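Long-range contact in Adhesin/hemolysin (Burkholderia pseudomallei 1026a, PDB 4G6V), which is the toxin of a contact-dependent growth inhibition system, a tRNase that is held in complex with its cognate immunity protein: residues G98-N103 with Q126-V131. Sequence-based numbering, arbitrary orientation.
Sequences GQVFDN and QASNIV
D102 of one strand lies beside I130 of its parallel neighbour: D102 N donates to N129 O at 2.8 Å. The same backbone of D102 then takes a bond back, V131 N giving to D102 O, so that both peptide groups flanking this residue are spent on the neighbouring strand. Toward V100 the bond between the segments comes from a side chain. V100 O accepts from N129 ND2 at 3.0 Å; the bond is fairly straight, with 157° at the hydrogen, and V100 O lies nearly in the amide plane of N129. With CG anti to its carbonyl carbon (chi1 -54°), N129 has its amide beside V100 O; its other amide atom, OD1, accepts from K158 N, and two backbone groups are thereby bridged by one carboxamide. Its CB meanwhile sits over the centre of the F101 ring, 3.4 Å from the centroid and 4° off the normal, a CH-pi contact. V131 CG2 meets the same ring obliquely, 3.6 Å from F101 CD2, and I96 and I160 pack against F101 from the adjoining strands.

The side chain of D102 leaves the backbone on the opposite face of the sheet from those of F101 and N103, with A127 CB the nearest of the opposite segment at 4.4 Å from D102 OD2. K90 forms a weak, long ion pair with OD2. N103 OD1 is bonded to S69 OG. The segments are the two strands of a beta-alpha-beta unit around helix 111-123 in this PDDEXK-clan domain. D102 and D93 are both probable active-site residues. Backbone bonds hold the main chain of D102 to 129-131, while its OD1 takes the N-H of D93 and N103 N gives to D93 OD2, which is consistent with the strand pairing helping to position D102 beside D93 in the probable nuclease site.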
loop_
_atom_site.group_PDB
_atom_site.type_symbol
_atom_site.label_atom_id
_atom_site.label_comp_id
_atom_site.label_asym_id
_atom_site.label_seq_id
_atom_site.Cartn_x
_atom_site.Cartn_y
_atom_site.Cartn_z
ATOM N N GLY A 98 15.573 -13.097 6.189
ATOM C CA GLY A 98 15.739 -12.322 7.400
ATOM C C GLY A 98 15.171 -10.912 7.343
ATOM O O GLY A 98 14.718 -10.404 8.367
ATOM N N GLN A 99 15.195 -10.288 6.161
ATOM C CA GLN A 99 14.735 -8.895 5.969
ATOM C C GLN A 99 13.207 -8.741 5.867
ATOM O O GLN A 99 12.572 -9.414 5.046
ATOM C CB GLN A 99 15.355 -8.294 4.695
ATOM C CG GLN A 99 16.873 -8.319 4.639
ATOM C CD GLN A 99 17.416 -7.775 3.317
ATOM O OE1 GLN A 99 17.224 -8.377 2.258
ATOM N NE2 GLN A 99 18.099 -6.628 3.378
ATOM N N VAL A 100 12.615 -7.853 6.669
ATOM C CA VAL A 100 11.188 -7.554 6.491
ATOM C C VAL A 100 10.915 -6.980 5.091
ATOM O O VAL A 100 11.634 -6.079 4.618
ATOM C CB VAL A 100 10.573 -6.654 7.608
ATOM C CG1 VAL A 100 10.501 -7.409 8.951
ATOM C CG2 VAL A 100 11.300 -5.272 7.727
ATOM N N PHE A 101 9.898 -7.558 4.438
ATOM C CA PHE A 101 9.480 -7.234 3.069
ATOM C C PHE A 101 7.960 -7.050 2.995
ATOM O O PHE A 101 7.207 -7.639 3.783
ATOM C CB PHE A 101 9.861 -8.373 2.128
ATOM C CG PHE A 101 11.059 -8.096 1.259
ATOM C CD1 PHE A 101 12.319 -8.524 1.641
ATOM C CD2 PHE A 101 10.920 -7.443 0.038
ATOM C CE1 PHE A 101 13.427 -8.290 0.828
ATOM C CE2 PHE A 101 12.028 -7.201 -0.779
ATOM C CZ PHE A 101 13.280 -7.629 -0.384
ATOM N N ASP A 102 7.507 -6.239 2.045
ATOM C CA ASP A 102 6.079 -6.091 1.788
ATOM C C ASP A 102 5.764 -6.342 0.310
ATOM O O ASP A 102 6.585 -6.034 -0.562
ATOM C CB ASP A 102 5.570 -4.714 2.229
ATOM C CG ASP A 102 5.174 -4.676 3.704
ATOM O OD1 ASP A 102 5.241 -5.728 4.379
ATOM O OD2 ASP A 102 4.787 -3.586 4.188
ATOM N N ASN A 103 4.591 -6.920 0.038
ATOM C CA ASN A 103 4.142 -7.172 -1.336
ATOM C C ASN A 103 3.338 -6.003 -1.868
ATOM O O ASN A 103 2.530 -5.425 -1.150
ATOM C CB ASN A 103 3.291 -8.456 -1.437
ATOM C CG ASN A 103 2.944 -8.828 -2.892
ATOM O OD1 ASN A 103 3.830 -9.141 -3.680
ATOM N ND2 ASN A 103 1.648 -8.782 -3.250
ATOM N N GLN A 126 6.019 3.539 6.036
ATOM C CA GLN A 126 7.212 3.017 6.702
ATOM C C GLN A 126 7.581 1.635 6.183
ATOM O O GLN A 126 8.126 0.778 6.907
ATOM C CB GLN A 126 7.034 2.994 8.218
ATOM C CG GLN A 126 6.563 4.316 8.792
ATOM C CD GLN A 126 6.139 4.181 10.239
ATOM O OE1 GLN A 126 5.569 3.158 10.636
ATOM N NE2 GLN A 126 6.425 5.209 11.044
ATOM N N ALA A 127 7.252 1.420 4.916
ATOM C CA ALA A 127 7.756 0.265 4.210
ATOM C C ALA A 127 9.230 0.547 3.867
ATOM O O ALA A 127 9.649 1.706 3.791
ATOM C CB ALA A 127 6.935 0.019 2.950
ATOM N N SER A 128 9.996 -0.520 3.665
ATOM C CA SER A 128 11.400 -0.436 3.263
ATOM C C SER A 128 11.652 -1.346 2.049
ATOM O O SER A 128 11.858 -0.870 0.929
ATOM C CB SER A 128 12.277 -0.881 4.427
ATOM O OG SER A 128 11.684 -2.001 5.072
ATOM N N ASN A 129 11.631 -2.658 2.286
ATOM C CA ASN A 129 11.859 -3.633 1.231
ATOM C C ASN A 129 10.554 -4.123 0.608
ATOM O O ASN A 129 9.654 -4.604 1.309
ATOM C CB ASN A 129 12.668 -4.797 1.779
ATOM C CG ASN A 129 13.941 -4.335 2.428
ATOM O OD1 ASN A 129 14.725 -3.612 1.812
ATOM N ND2 ASN A 129 14.145 -4.710 3.690
ATOM N N ILE A 130 10.464 -3.993 -0.714
ATOM C CA ILE A 130 9.216 -4.239 -1.418
ATOM C C ILE A 130 9.356 -5.341 -2.453
ATOM O O ILE A 130 10.263 -5.297 -3.293
ATOM C CB ILE A 130 8.767 -3.001 -2.205
ATOM C CG1 ILE A 130 8.976 -1.711 -1.411
ATOM C CG2 ILE A 130 7.336 -3.194 -2.676
ATOM C CD1 ILE A 130 7.850 -1.355 -0.489
ATOM N N VAL A 131 8.456 -6.319 -2.396
ATOM C CA VAL A 131 8.272 -7.235 -3.522
ATOM C C VAL A 131 7.241 -6.612 -4.456
ATOM O O VAL A 131 6.104 -6.298 -4.041
ATOM C CB VAL A 131 7.776 -8.626 -3.093
ATOM C CG1 VAL A 131 7.440 -9.449 -4.317
ATOM C CG2 VAL A 131 8.804 -9.334 -2.221
#